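PDB 3IV0: SusD homolog from Bacteroides thetaiotaomicron VPI-5482, which probably binds glycans at the outer membrane as a SusD-family lipoprotein, although its own ligand is not known. Local coordinates for residues Q40-Y46 / L88-V94; F95-I99 / S134-I138; Y228-V232 / A377-L381. The contacts are given in a common frame with arbitrary orientation. Numbering follows the deposited sequence.

Contact 1: Q40-Y46 / L88-V94; sequences QRPFLTY and LIMQWDV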
ATOM      1  N   GLN A  40       2.606  14.846   3.222  1.00 11.30           N
ATOM      2  CA  GLN A  40       1.787  16.033   2.991  1.00 15.01           C
ATOM      3  C   GLN A  40       0.290  15.722   3.033  1.00 12.29           C
ATOM      4  O   GLN A  40      -0.508  16.643   3.006  1.00 14.58           O
ATOM      5  CB  GLN A  40       2.171  16.709   1.660  1.00 15.89           C
ATOM      6  CG  GLN A  40       3.598  17.334   1.670  1.00 16.86           C
ATOM      7  CD  GLN A  40       4.065  18.017   0.336  1.00 19.79           C
ATOM      8  OE1 GLN A  40       3.615  17.708  -0.771  1.00 23.04           O
ATOM      9  NE2 GLN A  40       5.025  18.935   0.467  1.00 29.89           N
ATOM     10  N   ARG A  41      -0.056  14.426   2.951  0.50 11.04           N
ATOM     11  CA  ARG A  41      -1.455  13.914   3.003  0.50 12.16           C
ATOM     12  C   ARG A  41      -1.446  12.573   3.729  0.50 10.90           C
ATOM     13  O   ARG A  41      -0.523  11.780   3.538  0.50 11.60           O
ATOM     14  CB  ARG A  41      -2.028  13.626   1.607  0.50 13.77           C
ATOM     15  CG  ARG A  41      -2.270  14.788   0.735  0.50 11.03           C
ATOM     16  CD  ARG A  41      -1.020  15.168  -0.071  0.50  9.54           C
ATOM     17  NE  ARG A  41      -1.198  16.412  -0.821  0.50  9.60           N
ATOM     18  CZ  ARG A  41      -1.814  16.479  -2.003  0.50 10.21           C
ATOM     19  NH1 ARG A  41      -2.290  15.378  -2.565  0.50 13.71           N
ATOM     20  NH2 ARG A  41      -1.974  17.648  -2.623  0.50 15.61           N
ATOM     21  N   PRO A  42      -2.491  12.274   4.517  1.00 10.33           N
ATOM     22  CA  PRO A  42      -2.642  10.909   5.036  1.00  9.96           C
ATOM     23  C   PRO A  42      -3.345   9.988   4.039  1.00 11.48           C
ATOM     24  O   PRO A  42      -4.276   9.261   4.379  1.00 11.27           O
ATOM     25  CB  PRO A  42      -3.473  11.141   6.281  1.00 10.57           C
ATOM     26  CG  PRO A  42      -4.368  12.264   5.907  1.00 10.67           C
ATOM     27  CD  PRO A  42      -3.542  13.158   5.035  1.00 11.54           C
ATOM     28  N   PHE A  43      -2.883  10.041   2.811  1.00 10.19           N
ATOM     29  CA  PHE A  43      -3.524   9.326   1.706  1.00 10.54           C
ATOM     30  C   PHE A  43      -3.573   7.839   1.914  1.00 11.62           C
ATOM     31  O   PHE A  43      -4.626   7.233   1.771  1.00 10.99           O
ATOM     32  CB  PHE A  43      -2.770   9.653   0.401  1.00 11.47           C
ATOM     33  CG  PHE A  43      -3.161   8.824  -0.791  1.00  9.57           C
ATOM     34  CD1 PHE A  43      -2.602   7.559  -0.982  1.00  9.97           C
ATOM     35  CD2 PHE A  43      -4.053   9.298  -1.726  1.00 11.98           C
ATOM     36  CE1 PHE A  43      -2.950   6.801  -2.090  1.00 11.74           C
ATOM     37  CE2 PHE A  43      -4.367   8.553  -2.861  1.00 10.48           C
ATOM     38  CZ  PHE A  43      -3.839   7.293  -3.013  1.00  9.70           C
ATOM     39  N   LEU A  44      -2.446   7.225   2.231  1.00  9.72           N
ATOM     40  CA  LEU A  44      -2.406   5.757   2.294  1.00  9.51           C
ATOM     41  C   LEU A  44      -3.274   5.221   3.405  1.00 10.20           C
ATOM     42  O   LEU A  44      -4.014   4.234   3.183  1.00 10.55           O
ATOM     43  CB  LEU A  44      -0.962   5.260   2.385  1.00 11.70           C
ATOM     44  CG  LEU A  44      -0.754   3.755   2.288  1.00 12.58           C
ATOM     45  CD1 LEU A  44      -1.503   3.135   1.109  1.00 14.33           C
ATOM     46  CD2 LEU A  44       0.741   3.535   2.139  1.00 15.99           C
ATOM     47  N   THR A  45      -3.254   5.806   4.587  1.00 10.18           N
ATOM     48  CA  THR A  45      -4.022   5.211   5.657  1.00  9.71           C
ATOM     49  C   THR A  45      -5.511   5.533   5.526  1.00 11.34           C
ATOM     50  O   THR A  45      -6.352   4.669   5.805  1.00 10.73           O
ATOM     51  CB  THR A  45      -3.426   5.548   7.048  1.00 10.86           C
ATOM     52  OG1 THR A  45      -4.001   4.675   8.027  1.00 12.01           O
ATOM     53  CG2 THR A  45      -3.718   6.942   7.499  1.00 11.26           C
ATOM     54  N   TYR A  46      -5.876   6.733   5.078  1.00  9.02           N
ATOM     55  CA  TYR A  46      -7.295   7.035   4.901  1.00 10.04           C
ATOM     56  C   TYR A  46      -7.862   6.113   3.840  1.00 10.68           C
ATOM     57  O   TYR A  46      -8.971   5.580   4.008  1.00 11.16           O
ATOM     58  CB  TYR A  46      -7.541   8.485   4.481  1.00  9.74           C
ATOM     59  CG  TYR A  46      -7.548   9.535   5.552  1.00 11.30           C
ATOM     60  CD1 TYR A  46      -6.746   9.474   6.658  1.00 10.17           C
ATOM     61  CD2 TYR A  46      -8.373  10.639   5.390  1.00 12.51           C
ATOM     62  CE1 TYR A  46      -6.742  10.514   7.585  1.00 11.92           C
ATOM     63  CE2 TYR A  46      -8.413  11.635   6.295  1.00 12.48           C
ATOM     64  CZ  TYR A  46      -7.590  11.571   7.393  1.00 11.94           C
ATOM     65  OH  TYR A  46      -7.615  12.665   8.275  1.00 13.67           O
ATOM     66  N   LEU A  88      -7.278  17.553   0.052  1.00 13.25           N
ATOM     67  CA  LEU A  88      -5.939  17.296  -0.452  1.00 12.46           C
ATOM     68  C   LEU A  88      -5.784  15.881  -0.944  1.00 13.34           C
ATOM     69  O   LEU A  88      -5.063  15.629  -1.886  1.00 14.42           O
ATOM     70  CB  LEU A  88      -4.869  17.538   0.602  1.00 14.16           C
ATOM     71  CG  LEU A  88      -4.491  18.949   0.970  1.00 16.62           C
ATOM     72  CD1 LEU A  88      -3.352  18.937   2.023  1.00 15.63           C
ATOM     73  CD2 LEU A  88      -4.101  19.734  -0.258  1.00 13.60           C
ATOM     74  N   ILE A  89      -6.409  14.938  -0.258  1.00 12.83           N
ATOM     75  CA  ILE A  89      -6.285  13.541  -0.627  1.00 12.51           C
ATOM     76  C   ILE A  89      -6.972  13.310  -1.987  1.00 13.34           C
ATOM     77  O   ILE A  89      -6.637  12.409  -2.726  1.00 12.61           O
ATOM     78  CB  ILE A  89      -6.895  12.663   0.487  1.00 12.16           C
ATOM     79  CG1 ILE A  89      -6.224  12.909   1.844  1.00 14.34           C
ATOM     80  CG2 ILE A  89      -6.769  11.183   0.105  1.00 15.54           C
ATOM     81  CD1 ILE A  89      -6.952  12.264   3.009  1.00 14.93           C
HETATM   82  N   MSE A  90      -7.904  14.197  -2.320  1.00 11.06           N
HETATM   83  CA  MSE A  90      -8.628  14.131  -3.583  1.00 12.89           C
HETATM   84  C   MSE A  90      -7.919  14.791  -4.752  1.00 11.67           C
HETATM   85  O   MSE A  90      -8.478  14.931  -5.823  1.00 11.75           O
HETATM   86  CB  MSE A  90      -9.985  14.790  -3.418  1.00 11.84           C
HETATM   87  CG  MSE A  90     -10.862  14.058  -2.444  1.00 12.67           C
HETATM   88 SE   MSE A  90     -12.400  15.051  -1.784  0.75 13.90          SE
HETATM   89  CE  MSE A  90     -12.857  13.820  -0.309  1.00 17.42           C
ATOM     90  N   GLN A  91      -6.678  15.213  -4.502  1.00 10.92           N
ATOM     91  CA  GLN A  91      -5.825  15.841  -5.498  1.00 11.08           C
ATOM     92  C   GLN A  91      -4.667  14.967  -5.871  1.00 11.27           C
ATOM     93  O   GLN A  91      -3.854  14.591  -5.025  1.00 11.94           O
ATOM     94  CB  GLN A  91      -5.317  17.190  -4.979  1.00 11.77           C
ATOM     95  CG  GLN A  91      -6.451  18.189  -4.810  1.00 13.82           C
ATOM     96  CD  GLN A  91      -6.071  19.421  -4.054  1.00 17.23           C
ATOM     97  OE1 GLN A  91      -5.034  20.035  -4.322  1.00 22.70           O
ATOM     98  NE2 GLN A  91      -6.875  19.786  -3.090  1.00 14.12           N
ATOM     99  N   TRP A  92      -4.577  14.645  -7.147  1.00 11.70           N
ATOM    100  CA  TRP A  92      -3.500  13.801  -7.647  1.00 11.47           C
ATOM    101  C   TRP A  92      -2.234  14.556  -8.014  1.00 11.76           C
ATOM    102  O   TRP A  92      -1.265  13.973  -8.503  1.00 11.77           O
ATOM    103  CB  TRP A  92      -3.996  12.902  -8.801  1.00 10.46           C
ATOM    104  CG  TRP A  92      -4.641  13.607  -9.936  1.00 10.65           C
ATOM    105  CD1 TRP A  92      -4.319  14.850 -10.436  1.00 12.20           C
ATOM    106  CD2 TRP A  92      -5.740  13.136 -10.688  1.00 11.03           C
ATOM    107  NE1 TRP A  92      -5.139  15.137 -11.484  1.00 12.85           N
ATOM    108  CE2 TRP A  92      -6.026  14.113 -11.673  1.00 12.03           C
ATOM    109  CE3 TRP A  92      -6.497  11.957 -10.661  1.00 11.26           C
ATOM    110  CZ2 TRP A  92      -7.063  13.969 -12.569  1.00 12.88           C
ATOM    111  CZ3 TRP A  92      -7.540  11.809 -11.574  1.00 11.70           C
ATOM    112  CH2 TRP A  92      -7.804  12.816 -12.515  1.00 12.77           C
ATOM    113  N   ASP A  93      -2.193  15.859  -7.723  1.00 11.57           N
ATOM    114  CA  ASP A  93      -1.066  16.710  -8.112  1.00 12.60           C
ATOM    115  C   ASP A  93       0.294  16.228  -7.657  1.00 11.64           C
ATOM    116  O   ASP A  93       1.249  16.272  -8.446  1.00 12.89           O
ATOM    117  CB  ASP A  93      -1.280  18.192  -7.660  1.00 14.87           C
ATOM    118  CG  ASP A  93      -1.377  18.366  -6.149  1.00 17.96           C
ATOM    119  OD1 ASP A  93      -1.907  17.476  -5.456  1.00 15.44           O
ATOM    120  OD2 ASP A  93      -0.927  19.427  -5.621  1.00 20.29           O
ATOM    121  N   VAL A  94       0.433  15.786  -6.417  1.00 11.56           N
ATOM    122  CA  VAL A  94       1.749  15.408  -5.933  1.00 11.42           C
ATOM    123  C   VAL A  94       2.222  14.107  -6.559  1.00 10.20           C
ATOM    124  O   VAL A  94       3.385  13.976  -6.917  1.00 11.41           O
ATOM    125  CB  VAL A  94       1.790  15.337  -4.418  1.00 12.21           C
ATOM    126  CG1 VAL A  94       3.219  14.972  -3.946  1.00 12.99           C
ATOM    127  CG2 VAL A  94       1.343  16.689  -3.816  1.00 13.43           C
TER

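Contact 2: F95-I99 / S134-I138; sequences FYTAI and SYFFI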
ATOM      1  N   PHE A  95       1.324  13.151  -6.775  1.00 10.46           N
ATOM      2  CA  PHE A  95       1.697  11.955  -7.543  1.00  9.95           C
ATOM      3  C   PHE A  95       2.141  12.347  -8.948  1.00  9.33           C
ATOM      4  O   PHE A  95       3.107  11.761  -9.476  1.00 10.30           O
ATOM      5  CB  PHE A  95       0.510  10.978  -7.658  1.00 10.82           C
ATOM      6  CG  PHE A  95       0.181  10.264  -6.375  1.00  8.74           C
ATOM      7  CD1 PHE A  95       1.013   9.259  -5.900  1.00 10.34           C
ATOM      8  CD2 PHE A  95      -0.988  10.542  -5.682  1.00  9.64           C
ATOM      9  CE1 PHE A  95       0.685   8.591  -4.737  1.00 10.04           C
ATOM     10  CE2 PHE A  95      -1.285   9.867  -4.523  1.00 11.05           C
ATOM     11  CZ  PHE A  95      -0.479   8.903  -4.085  1.00 10.01           C
ATOM     12  N   TYR A  96       1.438  13.293  -9.595  1.00  9.93           N
ATOM     13  CA  TYR A  96       1.897  13.691 -10.930  1.00 10.63           C
ATOM     14  C   TYR A  96       3.236  14.452 -10.916  1.00 11.28           C
ATOM     15  O   TYR A  96       3.968  14.390 -11.907  1.00 12.13           O
ATOM     16  CB  TYR A  96       0.822  14.483 -11.694  1.00 11.16           C
ATOM     17  CG  TYR A  96      -0.184  13.572 -12.352  1.00 10.89           C
ATOM     18  CD1 TYR A  96       0.147  12.829 -13.468  1.00 11.22           C
ATOM     19  CD2 TYR A  96      -1.436  13.407 -11.818  1.00 11.89           C
ATOM     20  CE1 TYR A  96      -0.738  11.969 -14.017  1.00 11.75           C
ATOM     21  CE2 TYR A  96      -2.336  12.560 -12.375  1.00 10.96           C
ATOM     22  CZ  TYR A  96      -1.993  11.852 -13.476  1.00 10.75           C
ATOM     23  OH  TYR A  96      -2.931  10.985 -13.996  1.00 11.73           O
ATOM     24  N   THR A  97       3.591  15.086  -9.817  1.00 11.23           N
ATOM     25  CA  THR A  97       4.948  15.641  -9.698  1.00 11.45           C
ATOM     26  C   THR A  97       5.968  14.504  -9.796  1.00 12.05           C
ATOM     27  O   THR A  97       6.959  14.627 -10.514  1.00 12.45           O
ATOM     28  CB  THR A  97       5.128  16.426  -8.393  1.00 11.66           C
ATOM     29  OG1 THR A  97       4.185  17.496  -8.333  1.00 15.32           O
ATOM     30  CG2 THR A  97       6.566  17.007  -8.252  1.00 15.21           C
ATOM     31  N   ALA A  98       5.759  13.404  -9.067  1.00 11.35           N
ATOM     32  CA  ALA A  98       6.598  12.232  -9.172  1.00 11.24           C
ATOM     33  C   ALA A  98       6.650  11.688 -10.589  1.00 10.15           C
ATOM     34  O   ALA A  98       7.718  11.374 -11.115  1.00 12.14           O
ATOM     35  CB  ALA A  98       6.128  11.140  -8.166  1.00 10.83           C
ATOM     36  N   ILE A  99       5.480  11.532 -11.183  1.00  9.85           N
ATOM     37  CA  ILE A  99       5.378  10.988 -12.545  1.00 10.65           C
ATOM     38  C   ILE A  99       6.121  11.861 -13.550  1.00 11.76           C
ATOM     39  O   ILE A  99       6.882  11.365 -14.379  1.00 11.03           O
ATOM     40  CB  ILE A  99       3.896  10.768 -12.957  1.00 10.64           C
ATOM     41  CG1 ILE A  99       3.296   9.585 -12.179  1.00 10.46           C
ATOM     42  CG2 ILE A  99       3.747  10.571 -14.455  1.00 12.55           C
ATOM     43  CD1 ILE A  99       1.773   9.657 -12.105  1.00 11.70           C
ATOM     44  N   SER A 134       3.313   5.158  -8.824  1.00  9.75           N
ATOM     45  CA  SER A 134       2.481   6.357  -8.697  1.00  9.17           C
ATOM     46  C   SER A 134       1.209   6.187  -9.508  1.00  8.89           C
ATOM     47  O   SER A 134       0.117   6.490  -8.990  1.00  9.39           O
ATOM     48  CB  SER A 134       3.254   7.597  -9.147  1.00 10.61           C
ATOM     49  OG  SER A 134       4.377   7.832  -8.302  1.00 11.20           O
ATOM     50  N   TYR A 135       1.323   5.751 -10.772  1.00  8.73           N
ATOM     51  CA  TYR A 135       0.135   5.510 -11.573  1.00  7.74           C
ATOM     52  C   TYR A 135      -0.761   4.474 -10.902  1.00  9.59           C
ATOM     53  O   TYR A 135      -1.991   4.630 -10.856  1.00  8.73           O
ATOM     54  CB  TYR A 135       0.482   5.037 -13.003  1.00  8.79           C
ATOM     55  CG  TYR A 135       0.677   6.209 -13.953  1.00  9.33           C
ATOM     56  CD1 TYR A 135      -0.352   7.082 -14.195  1.00 10.61           C
ATOM     57  CD2 TYR A 135       1.873   6.414 -14.596  1.00  9.83           C
ATOM     58  CE1 TYR A 135      -0.197   8.160 -15.050  1.00 10.79           C
ATOM     59  CE2 TYR A 135       2.040   7.495 -15.452  1.00 11.13           C
ATOM     60  CZ  TYR A 135       1.010   8.363 -15.646  1.00 10.56           C
ATOM     61  OH  TYR A 135       1.136   9.468 -16.502  1.00 11.53           O
ATOM     62  N   PHE A 136      -0.188   3.394 -10.390  1.00  8.08           N
ATOM     63  CA  PHE A 136      -0.985   2.388  -9.693  1.00  9.30           C
ATOM     64  C   PHE A 136      -1.709   2.982  -8.516  1.00  8.48           C
ATOM     65  O   PHE A 136      -2.911   2.733  -8.354  1.00  8.88           O
ATOM     66  CB  PHE A 136      -0.126   1.232  -9.253  1.00  9.24           C
ATOM     67  CG  PHE A 136      -0.869   0.170  -8.483  1.00  8.64           C
ATOM     68  CD1 PHE A 136      -1.905  -0.530  -9.073  1.00  9.67           C
ATOM     69  CD2 PHE A 136      -0.486  -0.168  -7.209  1.00 10.14           C
ATOM     70  CE1 PHE A 136      -2.557  -1.552  -8.382  1.00 10.62           C
ATOM     71  CE2 PHE A 136      -1.168  -1.190  -6.497  1.00  9.29           C
ATOM     72  CZ  PHE A 136      -2.204  -1.861  -7.115  1.00 10.08           C
ATOM     73  N   PHE A 137      -1.031   3.774  -7.700  1.00  8.22           N
ATOM     74  CA  PHE A 137      -1.685   4.356  -6.534  1.00  8.62           C
ATOM     75  C   PHE A 137      -2.827   5.277  -6.922  1.00  8.68           C
ATOM     76  O   PHE A 137      -3.887   5.315  -6.245  1.00  9.29           O
ATOM     77  CB  PHE A 137      -0.656   5.114  -5.679  1.00  8.39           C
ATOM     78  CG  PHE A 137      -0.052   4.276  -4.576  1.00  9.19           C
ATOM     79  CD1 PHE A 137       0.432   3.013  -4.817  1.00 10.15           C
ATOM     80  CD2 PHE A 137       0.015   4.774  -3.292  1.00 10.95           C
ATOM     81  CE1 PHE A 137       0.955   2.261  -3.786  1.00 11.68           C
ATOM     82  CE2 PHE A 137       0.533   4.023  -2.255  1.00 10.48           C
ATOM     83  CZ  PHE A 137       1.014   2.763  -2.521  1.00 10.13           C
ATOM     84  N   ILE A 138      -2.679   6.062  -7.984  1.00  9.02           N
ATOM     85  CA  ILE A 138      -3.767   6.950  -8.360  1.00  9.98           C
ATOM     86  C   ILE A 138      -4.905   6.225  -9.084  1.00  8.27           C
ATOM     87  O   ILE A 138      -6.058   6.634  -8.982  1.00  9.48           O
ATOM     88  CB  ILE A 138      -3.306   8.211  -9.121  1.00  8.75           C
ATOM     89  CG1 ILE A 138      -2.569   7.934 -10.427  1.00  9.40           C
ATOM     90  CG2 ILE A 138      -2.486   9.091  -8.181  1.00 10.33           C
ATOM     91  CD1 ILE A 138      -2.284   9.203 -11.275  1.00 10.45           C
TER

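Contact 3: Y228-V232 / A377-L381; sequences YRNVV and ALAAL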
ATOM      1  N   TYR A 228      -4.071 -13.981 -13.513  1.00 11.02           N
ATOM      2  CA  TYR A 228      -3.721 -14.888 -12.440  1.00 10.01           C
ATOM      3  C   TYR A 228      -2.486 -15.713 -12.793  1.00 10.91           C
ATOM      4  O   TYR A 228      -1.602 -15.889 -11.968  1.00 11.16           O
ATOM      5  CB  TYR A 228      -4.898 -15.812 -12.093  1.00 10.52           C
ATOM      6  CG  TYR A 228      -5.991 -15.205 -11.233  1.00 10.06           C
ATOM      7  CD1 TYR A 228      -5.715 -14.562 -10.034  1.00 11.39           C
ATOM      8  CD2 TYR A 228      -7.330 -15.374 -11.571  1.00 11.61           C
ATOM      9  CE1 TYR A 228      -6.731 -14.099  -9.220  1.00 10.60           C
ATOM     10  CE2 TYR A 228      -8.338 -14.904 -10.767  1.00 11.31           C
ATOM     11  CZ  TYR A 228      -8.047 -14.273  -9.580  1.00 10.66           C
ATOM     12  OH  TYR A 228      -9.069 -13.820  -8.763  1.00 13.57           O
ATOM     13  N   ARG A 229      -2.380 -16.179 -14.029  1.00 12.29           N
ATOM     14  CA  ARG A 229      -1.182 -16.880 -14.444  1.00 12.55           C
ATOM     15  C   ARG A 229       0.057 -16.014 -14.336  1.00 11.52           C
ATOM     16  O   ARG A 229       1.167 -16.476 -14.013  1.00 12.38           O
ATOM     17  CB  ARG A 229      -1.357 -17.445 -15.872  1.00 13.00           C
ATOM     18  CG  ARG A 229      -2.239 -18.654 -15.942  1.00 15.62           C
ATOM     19  CD  ARG A 229      -2.340 -19.147 -17.390  1.00 24.04           C
ATOM     20  NE  ARG A 229      -3.160 -20.345 -17.452  1.00 31.43           N
ATOM     21  CZ  ARG A 229      -3.616 -20.869 -18.580  1.00 38.48           C
ATOM     22  NH1 ARG A 229      -3.322 -20.309 -19.747  1.00 39.37           N
ATOM     23  NH2 ARG A 229      -4.363 -21.959 -18.538  1.00 40.17           N
ATOM     24  N   ASN A 230      -0.097 -14.730 -14.661  1.00 11.55           N
ATOM     25  CA  ASN A 230       1.001 -13.795 -14.513  1.00 10.75           C
ATOM     26  C   ASN A 230       1.441 -13.724 -13.056  1.00  9.74           C
ATOM     27  O   ASN A 230       2.610 -13.666 -12.756  1.00 10.59           O
ATOM     28  CB  ASN A 230       0.588 -12.390 -14.957  1.00 11.57           C
ATOM     29  CG  ASN A 230       0.406 -12.248 -16.467  1.00 12.87           C
ATOM     30  OD1 ASN A 230       0.814 -13.122 -17.259  1.00 15.48           O
ATOM     31  ND2 ASN A 230      -0.228 -11.149 -16.863  1.00 12.07           N
ATOM     32  N   VAL A 231       0.490 -13.690 -12.137  1.00  9.54           N
ATOM     33  CA  VAL A 231       0.838 -13.611 -10.712  1.00 10.22           C
ATOM     34  C   VAL A 231       1.572 -14.865 -10.290  1.00 11.40           C
ATOM     35  O   VAL A 231       2.548 -14.804  -9.535  1.00 11.05           O
ATOM     36  CB  VAL A 231      -0.375 -13.403  -9.824  1.00 10.53           C
ATOM     37  CG1 VAL A 231      -0.005 -13.479  -8.353  1.00 10.94           C
ATOM     38  CG2 VAL A 231      -1.054 -12.069 -10.129  1.00 11.12           C
ATOM     39  N   VAL A 232       1.128 -16.032 -10.769  1.00 10.95           N
ATOM     40  CA  VAL A 232       1.853 -17.282 -10.467  1.00 11.53           C
ATOM     41  C   VAL A 232       3.284 -17.251 -10.999  1.00 10.94           C
ATOM     42  O   VAL A 232       4.241 -17.637 -10.306  1.00 12.26           O
ATOM     43  CB  VAL A 232       1.081 -18.489 -11.006  1.00 12.17           C
ATOM     44  CG1 VAL A 232       1.911 -19.762 -10.905  1.00 14.19           C
ATOM     45  CG2 VAL A 232      -0.258 -18.632 -10.266  1.00 14.55           C
ATOM     46  N   ALA A 377      -3.629 -16.313  -6.172  1.00 11.04           N
ATOM     47  CA  ALA A 377      -3.688 -16.554  -7.609  1.00 10.76           C
ATOM     48  C   ALA A 377      -3.744 -18.039  -7.886  1.00 11.10           C
ATOM     49  O   ALA A 377      -4.514 -18.493  -8.736  1.00 11.99           O
ATOM     50  CB  ALA A 377      -2.495 -15.886  -8.360  1.00 11.41           C
ATOM     51  N   LEU A 378      -2.922 -18.805  -7.207  1.00 11.63           N
ATOM     52  CA  LEU A 378      -2.953 -20.271  -7.382  1.00 13.03           C
ATOM     53  C   LEU A 378      -4.317 -20.805  -7.025  1.00 12.62           C
ATOM     54  O   LEU A 378      -4.888 -21.637  -7.769  1.00 14.88           O
ATOM     55  CB  LEU A 378      -1.933 -20.946  -6.497  1.00 15.95           C
ATOM     56  CG  LEU A 378      -0.517 -20.909  -7.008  1.00 17.16           C
ATOM     57  CD1 LEU A 378       0.410 -21.403  -5.900  1.00 18.61           C
ATOM     58  CD2 LEU A 378      -0.394 -21.777  -8.274  1.00 23.11           C
ATOM     59  N   ALA A 379      -4.864 -20.383  -5.883  1.00 12.70           N
ATOM     60  CA  ALA A 379      -6.146 -20.880  -5.468  1.00 13.97           C
ATOM     61  C   ALA A 379      -7.241 -20.509  -6.463  1.00 15.05           C
ATOM     62  O   ALA A 379      -8.140 -21.307  -6.763  1.00 16.86           O
ATOM     63  CB  ALA A 379      -6.478 -20.404  -4.062  1.00 12.92           C
ATOM     64  N   ALA A 380      -7.130 -19.347  -7.088  1.00 12.46           N
ATOM     65  CA  ALA A 380      -8.177 -18.882  -8.005  1.00 14.13           C
ATOM     66  C   ALA A 380      -8.105 -19.685  -9.278  1.00 16.15           C
ATOM     67  O   ALA A 380      -9.150 -19.996  -9.870  1.00 17.82           O
ATOM     68  CB  ALA A 380      -8.001 -17.356  -8.298  1.00 12.90           C
ATOM     69  N   LEU A 381      -6.928 -20.093  -9.678  1.00 15.17           N
ATOM     70  CA  LEU A 381      -6.762 -20.906 -10.869  1.00 17.59           C
ATOM     71  C   LEU A 381      -7.190 -22.342 -10.641  1.00 17.74           C
ATOM     72  O   LEU A 381      -7.629 -22.992 -11.589  1.00 19.73           O
ATOM     73  CB  LEU A 381      -5.338 -20.880 -11.357  1.00 15.57           C
ATOM     74  CG  LEU A 381      -4.927 -19.527 -11.976  1.00 16.18           C
ATOM     75  CD1 LEU A 381      -3.408 -19.445 -12.092  1.00 17.15           C
ATOM     76  CD2 LEU A 381      -5.605 -19.243 -13.357  1.00 16.55           C
TER

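Contact 1: Q40-Y46 / L88-V94
A buried arginine reading the backbone of a turn is the striking feature here. Arg41 extends across Leu88-Val94, and its NH1 donates a hydrogen bond to Gln91 O (3.0 Å), the carbonyl of the last residue of the type I turn Leu88-Gln91. Arg41 NH1 also lies 2.9 Å from Leu88 O, but the angle is too poor for a bond, as that oxygen sits over one face of the guanidinium. Val94 CG2 covers the opposite face, 3.6 Å from Arg41 CZ. The charge is met by a salt bridge from Arg41 NH2 to Asp93 OD1 (2.8 Å), in the first turn of helix 93-108. Beside this polar cluster Ile89 fills an apolar notch: its CD1 touches Pro42 CG (3.9 Å) and Tyr46 CD2 (3.2 Å), while Ile89 CG2 meets Phe43 CD2 (3.8 Å). Tyr46 OH is hydrogen-bonded to Asn281 ND2, outside both segments. Pro42, the centre of an inverse gamma turn, is also the N-cap of helix 43-50, just as Trp92 is of helix 93-108. The principle is that an arginine can join a loop to a helix start by pairing with backbone carbonyl and carboxylate together; here it ties two helix N-termini within the largely helical SusD fold.

Contact 2: F95-I99 / S134-I138
Two helical segments run nearly antiparallel, their N-to-C directions 155° apart and their axes 9.8 Å from each other at closest approach. The backbones come nearest at Phe95 and Ser134, with 5.8 Å between the CA atoms; the small serine leaves room for larger neighbours. Ile99 CG1 packs against Ser134 CB at 3.6 Å, and Ala98 CB approaches Ser134 OG at 3.7 Å, while that hydroxyl is hydrogen-bonded to Met130 O in its own helix. Further along, Ile99 places CD1 almost squarely over the Tyr135 ring, 3.7 Å from the centroid and 6° off the normal, a clear CH-pi contact. Ile138 fills the space beside Phe95 and Tyr96: its CG2 lies 3.3 Å from Phe95 CD2, and its CD1 is 3.5 Å from Tyr96 CZ. Phe95 CE1 also reaches Phe137 CB (3.8 Å). The interface is largely apolar, and no polar pair joins the two segments; the tyrosine hydroxyls hydrogen-bond to partners beyond it, Tyr96 OH to Pro146 O and Tyr135 OH to Tyr148 O. Helices 93-108 and 117-142 form a helical hairpin, the unit from which tetratricopeptide-like (TPR-like) folds are built. Helix 19-39 packs on Phe95 through Ala36 and Thr37 and on Ser134 through Phe33, whereas strand 145-146 brings Val145 against Tyr96, Tyr135 and Ile138.

Contact 3: Y228-V232 / A377-L381
Ala377 opens the interface where the backbones come nearest, its CA 5.1 Å from that of Tyr228, and illustrates how a small residue lets two helices close in. Its CB lies 3.5 Å from Val231 CG1, 3.9 Å from Tyr228 CD1 and 4.0 Å from Val232 CG2. Leu378 follows with a CA-to-CB bond that points away, yet its CD2 swings back to within 3.7 Å of Val232 CG2; the same side chain touches Leu391 of helix 385-398. Ala379 belongs to another face, packing on Leu411 and Ile415 of helix 408-422. With Ala380 the chain returns to the contact: its methyl sits over the Tyr228 ring, 3.5 Å from the centroid and 18° off the normal, in a CH-pi interaction. Leu381, the last residue of its helix, ends the row, its CG 3.7 Å from Tyr228 CB and its CD1 3.7 Å from Val232 CG2. The axes approach to 8.9 Å with their directions 137° apart, so the helices are antiparallel in sense but clearly splayed. On the other partner, Tyr228 and Val231 also rest on helix 202-219. Such alanine-lined packing between helices far apart in sequence is consistent with the TPR-like helical scaffold of SusD proteins.

In the fold
Contacts 1 and 2 form one continuous block, their centres 11 Å apart and both drawing on helix 93-108: contact 1 engages its start, contact 2 the turn that follows. They meet through aromatic packing, with Phe43 CE2 3.7 Å from Phe95 CE2 in an edge-to-face pair and Phe43 CE1 3.8 Å from Phe137 CD2. Contact 3 stands apart, centre to centre 27 Å from contact 2 and 31 Å from contact 1, on the opposite side of the chain's centre from contact 1. Helix 202-219 bridges part of that gap, touching Phe136 of segment 134-138 as well as Tyr228 and Val231. None of the three contacts is known to form a glycan site; an ethanediol about 4 Å from the Tyr96 side chain probably came from the crystallisation liquor.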